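Local coordinates for protein HTP-2 (Caenorhabditis elegans, PDB 4TZM) that probably helps build the meiotic chromosome axis by binding a closure motif of its partner HTP-3 through a HORMA domain, at residues 57-62 and 110-115; 120-125 and 188-193. One frame throughout, in Å; residues are numbered along the deposited sequence.

Interaction 1 (57-62 and 110-115)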
loop_
_atom_site.group_PDB
_atom_site.type_symbol
_atom_site.label_atom_id
_atom_site.label_comp_id
_atom_site.label_asym_id
_atom_site.label_seq_id
_atom_site.Cartn_x
_atom_site.Cartn_y
_atom_site.Cartn_z
ATOM N N ARG A 57 -8.845 -9.525 -6.420
ATOM C CA ARG A 57 -8.317 -10.168 -7.622
ATOM C C ARG A 57 -8.384 -11.688 -7.503
ATOM O O ARG A 57 -7.929 -12.411 -8.395
ATOM C CB ARG A 57 -6.877 -9.717 -7.893
ATOM C CG ARG A 57 -6.774 -8.318 -8.475
ATOM C CD ARG A 57 -7.566 -8.202 -9.768
ATOM N NE ARG A 57 -6.823 -8.683 -10.928
ATOM C CZ ARG A 57 -7.391 -9.136 -12.042
ATOM N NH1 ARG A 57 -8.712 -9.185 -12.144
ATOM N NH2 ARG A 57 -6.638 -9.550 -13.053
ATOM N N ASN A 58 -8.954 -12.160 -6.397
ATOM C CA ASN A 58 -9.168 -13.586 -6.163
ATOM C C ASN A 58 -7.851 -14.367 -6.151
ATOM O O ASN A 58 -7.796 -15.529 -6.548
ATOM C CB ASN A 58 -10.136 -14.160 -7.210
ATOM C CG ASN A 58 -10.740 -15.491 -6.785
ATOM O OD1 ASN A 58 -10.305 -16.555 -7.229
ATOM N ND2 ASN A 58 -11.747 -15.435 -5.922
ATOM N N ILE A 59 -6.792 -13.709 -5.690
ATOM C CA ILE A 59 -5.486 -14.339 -5.565
ATOM C C ILE A 59 -5.500 -15.269 -4.358
ATOM O O ILE A 59 -4.908 -16.348 -4.379
ATOM C CB ILE A 59 -4.371 -13.286 -5.431
ATOM C CG1 ILE A 59 -4.345 -12.393 -6.674
ATOM C CG2 ILE A 59 -3.017 -13.944 -5.224
ATOM C CD1 ILE A 59 -3.239 -11.348 -6.666
ATOM N N LEU A 60 -6.196 -14.840 -3.311
ATOM C CA LEU A 60 -6.451 -15.679 -2.146
ATOM C C LEU A 60 -7.950 -15.763 -1.881
ATOM O O LEU A 60 -8.653 -14.754 -1.965
ATOM C CB LEU A 60 -5.729 -15.135 -0.914
ATOM C CG LEU A 60 -4.204 -15.218 -0.904
ATOM C CD1 LEU A 60 -3.657 -14.573 0.356
ATOM C CD2 LEU A 60 -3.743 -16.662 -1.016
ATOM N N GLU A 61 -8.431 -16.962 -1.563
ATOM C CA GLU A 61 -9.851 -17.186 -1.290
ATOM C C GLU A 61 -10.309 -16.433 -0.045
ATOM O O GLU A 61 -9.497 -16.099 0.818
ATOM C CB GLU A 61 -10.144 -18.681 -1.120
ATOM C CG GLU A 61 -9.795 -19.541 -2.325
ATOM C CD GLU A 61 -8.336 -19.960 -2.342
ATOM O OE1 GLU A 61 -7.796 -20.207 -3.440
ATOM O OE2 GLU A 61 -7.733 -20.049 -1.253
ATOM N N LYS A 62 -11.615 -16.190 0.049
ATOM C CA LYS A 62 -12.201 -15.415 1.143
ATOM C C LYS A 62 -11.940 -15.995 2.539
ATOM O O LYS A 62 -12.149 -15.313 3.542
ATOM C CB LYS A 62 -13.712 -15.274 0.929
ATOM C CG LYS A 62 -14.439 -16.607 0.832
ATOM C CD LYS A 62 -15.950 -16.433 0.865
ATOM C CE LYS A 62 -16.646 -17.785 0.922
ATOM N NZ LYS A 62 -18.124 -17.663 1.070
ATOM N N LEU A 110 3.023 -5.807 -5.342
ATOM C CA LEU A 110 2.457 -7.133 -5.515
ATOM C C LEU A 110 2.614 -7.521 -6.979
ATOM O O LEU A 110 2.004 -6.910 -7.855
ATOM C CB LEU A 110 0.988 -7.164 -5.099
ATOM C CG LEU A 110 0.273 -8.477 -5.412
ATOM C CD1 LEU A 110 1.056 -9.648 -4.838
ATOM C CD2 LEU A 110 -1.146 -8.467 -4.873
ATOM N N VAL A 111 3.434 -8.533 -7.239
ATOM C CA VAL A 111 3.813 -8.880 -8.602
ATOM C C VAL A 111 3.275 -10.243 -9.028
ATOM O O VAL A 111 3.531 -11.253 -8.373
ATOM C CB VAL A 111 5.346 -8.868 -8.755
ATOM C CG1 VAL A 111 5.756 -9.415 -10.111
ATOM C CG2 VAL A 111 5.885 -7.460 -8.551
ATOM N N VAL A 112 2.530 -10.265 -10.129
ATOM C CA VAL A 112 1.966 -11.510 -10.639
ATOM C C VAL A 112 2.649 -11.938 -11.937
ATOM O O VAL A 112 2.735 -11.169 -12.893
ATOM C CB VAL A 112 0.453 -11.386 -10.876
ATOM C CG1 VAL A 112 -0.124 -12.722 -11.317
ATOM C CG2 VAL A 112 -0.238 -10.897 -9.611
ATOM N N THR A 113 3.143 -13.173 -11.951
ATOM C CA THR A 113 3.804 -13.739 -13.123
ATOM C C THR A 113 3.199 -15.094 -13.467
ATOM O O THR A 113 2.620 -15.750 -12.603
ATOM C CB THR A 113 5.318 -13.917 -12.900
ATOM O OG1 THR A 113 5.539 -14.764 -11.763
ATOM C CG2 THR A 113 5.994 -12.575 -12.667
ATOM N N GLU A 114 3.338 -15.519 -14.719
ATOM C CA GLU A 114 2.842 -16.830 -15.127
ATOM C C GLU A 114 3.702 -17.949 -14.535
ATOM O O GLU A 114 3.182 -18.950 -14.044
ATOM C CB GLU A 114 2.791 -16.940 -16.655
ATOM C CG GLU A 114 4.089 -16.588 -17.364
ATOM C CD GLU A 114 4.020 -16.842 -18.857
ATOM O OE1 GLU A 114 2.992 -17.379 -19.326
ATOM O OE2 GLU A 114 4.995 -16.506 -19.565
ATOM N N HIS A 115 5.018 -17.766 -14.568
ATOM C CA HIS A 115 5.935 -18.763 -14.026
ATOM C C HIS A 115 6.696 -18.219 -12.822
ATOM O O HIS A 115 7.072 -17.046 -12.785
ATOM C CB HIS A 115 6.916 -19.236 -15.103
ATOM C CG HIS A 115 6.247 -19.765 -16.336
ATOM N ND1 HIS A 115 5.045 -20.436 -16.301
ATOM C CD2 HIS A 115 6.611 -19.707 -17.638
ATOM C CE1 HIS A 115 4.698 -20.775 -17.531
ATOM N NE2 HIS A 115 5.629 -20.345 -18.360
#
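Ile59 reaches across to Leu110 and Val112 with one methyl, CD1. The side chain starts at CB, which points toward strand 105-113. There it branches. CG2 lies anti to the backbone N. CG1 lies beside that N and anti to the carbonyl carbon (chi1 -61°), and it carries the chain on toward the strand. The next step is fully extended (chi2 -178°) and carries Ile59 CD1 toward the strand, across a separation of 9.4 Å between Ile59 CA and Val112 CA. At the tip, Ile59 CD1 meets Leu110 CD2 end to end at 4.0 Å. Ile59 CD1 also sits 4.2 Å from Val112 CG2. All three residues are buried, and the contact between the segments is wholly apolar, without a hydrogen bond. Leu54 of helix 35-56 packs on both Ile59 and Leu110, and Ala195 of strand 193-201 also touches Ile59. An apolar side chain of the bound peptide packs on Ile59 as well. Just before Ile59, Asn58 takes positive phi (61°) in a Schellman motif that ends helix 35-56. Here the loop that follows this helix packs on strand 105-113 of the HORMA domain, beside the bound closure-motif peptide.

Interaction 2 (120-125 and 188-193)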
loop_
_atom_site.group_PDB
_atom_site.type_symbol
_atom_site.label_atom_id
_atom_site.label_comp_id
_atom_site.label_asym_id
_atom_site.label_seq_id
_atom_site.Cartn_x
_atom_site.Cartn_y
_atom_site.Cartn_z
ATOM N N GLU A 120 9.637 -10.577 -15.500
ATOM C CA GLU A 120 8.606 -9.862 -16.242
ATOM C C GLU A 120 7.227 -10.262 -15.735
ATOM O O GLU A 120 6.885 -11.444 -15.715
ATOM C CB GLU A 120 8.718 -10.142 -17.740
ATOM C CG GLU A 120 7.731 -9.354 -18.585
ATOM C CD GLU A 120 7.864 -9.643 -20.064
ATOM O OE1 GLU A 120 8.695 -10.497 -20.435
ATOM O OE2 GLU A 120 7.134 -9.011 -20.856
ATOM N N ALA A 121 6.433 -9.277 -15.331
ATOM C CA ALA A 121 5.128 -9.557 -14.745
ATOM C C ALA A 121 3.993 -9.405 -15.749
ATOM O O ALA A 121 4.150 -8.782 -16.798
ATOM C CB ALA A 121 4.890 -8.655 -13.550
ATOM N N ILE A 122 2.847 -9.988 -15.410
ATOM C CA ILE A 122 1.641 -9.854 -16.214
ATOM C C ILE A 122 0.660 -8.921 -15.505
ATOM O O ILE A 122 -0.314 -8.456 -16.100
ATOM C CB ILE A 122 0.974 -11.221 -16.479
ATOM C CG1 ILE A 122 0.366 -11.789 -15.193
ATOM C CG2 ILE A 122 1.980 -12.198 -17.074
ATOM C CD1 ILE A 122 -0.645 -12.899 -15.435
ATOM N N GLU A 123 0.934 -8.649 -14.231
ATOM C CA GLU A 123 0.131 -7.722 -13.435
ATOM C C GLU A 123 0.916 -7.219 -12.223
ATOM O O GLU A 123 1.555 -8.005 -11.523
ATOM C CB GLU A 123 -1.169 -8.388 -12.981
ATOM C CG GLU A 123 -2.095 -7.482 -12.187
ATOM C CD GLU A 123 -3.507 -8.032 -12.091
ATOM O OE1 GLU A 123 -4.258 -7.945 -13.088
ATOM O OE2 GLU A 123 -3.865 -8.553 -11.015
ATOM N N VAL A 124 0.871 -5.910 -11.980
ATOM C CA VAL A 124 1.581 -5.312 -10.851
ATOM C C VAL A 124 0.733 -4.285 -10.106
ATOM O O VAL A 124 0.161 -3.382 -10.713
ATOM C CB VAL A 124 2.888 -4.616 -11.299
ATOM C CG1 VAL A 124 3.507 -3.844 -10.144
ATOM C CG2 VAL A 124 3.877 -5.625 -11.850
ATOM N N PHE A 125 0.654 -4.431 -8.788
ATOM C CA PHE A 125 0.095 -3.391 -7.935
ATOM C C PHE A 125 1.212 -2.783 -7.094
ATOM O O PHE A 125 1.752 -3.442 -6.205
ATOM C CB PHE A 125 -1.013 -3.950 -7.044
ATOM C CG PHE A 125 -2.312 -4.164 -7.762
ATOM C CD1 PHE A 125 -2.537 -5.325 -8.487
ATOM C CD2 PHE A 125 -3.309 -3.200 -7.720
ATOM C CE1 PHE A 125 -3.737 -5.522 -9.155
ATOM C CE2 PHE A 125 -4.510 -3.389 -8.384
ATOM C CZ PHE A 125 -4.726 -4.553 -9.102
ATOM N N PRO A 188 -10.395 -11.263 -15.412
ATOM C CA PRO A 188 -9.925 -12.235 -14.417
ATOM C C PRO A 188 -8.492 -12.677 -14.696
ATOM O O PRO A 188 -8.087 -12.706 -15.859
ATOM C CB PRO A 188 -10.893 -13.410 -14.582
ATOM C CG PRO A 188 -12.133 -12.807 -15.218
ATOM C CD PRO A 188 -11.620 -11.710 -16.102
ATOM N N LEU A 189 -7.741 -13.012 -13.650
ATOM C CA LEU A 189 -6.391 -13.535 -13.818
ATOM C C LEU A 189 -6.441 -14.902 -14.496
ATOM O O LEU A 189 -7.429 -15.627 -14.361
ATOM C CB LEU A 189 -5.674 -13.631 -12.467
ATOM C CG LEU A 189 -5.105 -12.328 -11.902
ATOM C CD1 LEU A 189 -4.519 -12.545 -10.514
ATOM C CD2 LEU A 189 -4.056 -11.760 -12.844
ATOM N N PRO A 190 -5.381 -15.250 -15.248
ATOM C CA PRO A 190 -5.293 -16.567 -15.890
ATOM C C PRO A 190 -5.359 -17.714 -14.881
ATOM O O PRO A 190 -5.221 -17.486 -13.677
ATOM C CB PRO A 190 -3.925 -16.529 -16.582
ATOM C CG PRO A 190 -3.670 -15.084 -16.826
ATOM C CD PRO A 190 -4.260 -14.374 -15.638
ATOM N N ALA A 191 -5.564 -18.933 -15.373
ATOM C CA ALA A 191 -5.736 -20.096 -14.507
ATOM C C ALA A 191 -4.461 -20.436 -13.744
ATOM O O ALA A 191 -4.515 -21.011 -12.657
ATOM C CB ALA A 191 -6.199 -21.298 -15.322
ATOM N N GLU A 192 -3.317 -20.080 -14.317
ATOM C CA GLU A 192 -2.035 -20.357 -13.686
ATOM C C GLU A 192 -1.205 -19.090 -13.534
ATOM O O GLU A 192 -0.998 -18.353 -14.500
ATOM C CB GLU A 192 -1.257 -21.398 -14.491
ATOM C CG GLU A 192 -1.934 -22.754 -14.568
ATOM C CD GLU A 192 -1.125 -23.760 -15.358
ATOM O OE1 GLU A 192 -0.213 -23.337 -16.099
ATOM O OE2 GLU A 192 -1.395 -24.975 -15.232
ATOM N N PHE A 193 -0.737 -18.840 -12.315
ATOM C CA PHE A 193 0.109 -17.683 -12.053
ATOM C C PHE A 193 0.877 -17.815 -10.742
ATOM O O PHE A 193 0.523 -18.619 -9.878
ATOM C CB PHE A 193 -0.724 -16.393 -12.041
ATOM C CG PHE A 193 -1.828 -16.383 -11.019
ATOM C CD1 PHE A 193 -1.573 -16.048 -9.695
ATOM C CD2 PHE A 193 -3.128 -16.689 -11.387
ATOM C CE1 PHE A 193 -2.593 -16.036 -8.757
ATOM C CE2 PHE A 193 -4.152 -16.676 -10.456
ATOM C CZ PHE A 193 -3.886 -16.350 -9.141
#
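Ile122 meets Pro190 and Glu123 meets Leu189, which joins the start of strand 123-133 to the loop 188-193. Ile122 and Glu123 both face Val112 of strand 105-113, a classic beta bulge. It lets two neighbouring residues point toward the same loop.

Ile122 CD1 meets the Pro190 ring tip to tip, 3.9 Å from Pro190 CD and almost as near to Pro190 CG. Ile122 CG1 stands between the backbone N and the carbonyl carbon (chi1 70°), and the onward chain is nearly extended, which carries CD1 to the proline. A looser contact joins Ile122 CD1 to Leu189 CD2 at 4.4 Å.

Glu123 and Leu189 cross at a slant. Glu123 CG is anti to the backbone N (chi1 -178°) and the chain runs on extended. Its carboxylate therefore lies against a leucine methyl, with Glu123 OE2 3.7 Å from Leu189 CD2. OE2 also lies in the ring plane at the edge of Phe125.

Polar partners of this carboxylate lie outside the two segments. OE1 takes a hydrogen bond from Ser248 OG and a salt bridge from Arg57 NH2. Two partners thus grip OE1, which probably steadies this buried carboxylate and helps balance its charge. With an alanine here, Arg57 and Ser248 would probably lose this acidic mate, and a gap is likely beside Leu189 CD2.

At the end of the loop, Phe193 begins strand 193-201, and it pairs antiparallel with the bound peptide. Pro190 O lies at the edge of its ring, in plane. Leu189 CD1 covers one face of the Phe193 ring, 4.1 Å above the ring plane and offset toward the rim.

In the fold
The centres of interactions 1 and 2 are about 7 Å apart, and one antiparallel sheet joins them. Strands 105-113 and 123-133 are neighbours in it. Leu110 N lies 2.8 Å from Phe125 O, and Val112 O lies 2.8 Å from Ile122 N, both probable hydrogen bonds. The loops meet as well: Arg57 NH2 packs 3.4 Å from Leu189 CG. Both contacts border the bound HTP-3 peptide. Segment 57-62 packs on its side chains, while Phe193 extends the sheet onto it. Ser248, near the chain's C-terminal end, probably belongs to the region that wraps the peptide in closed HORMA domains, as in Mad2.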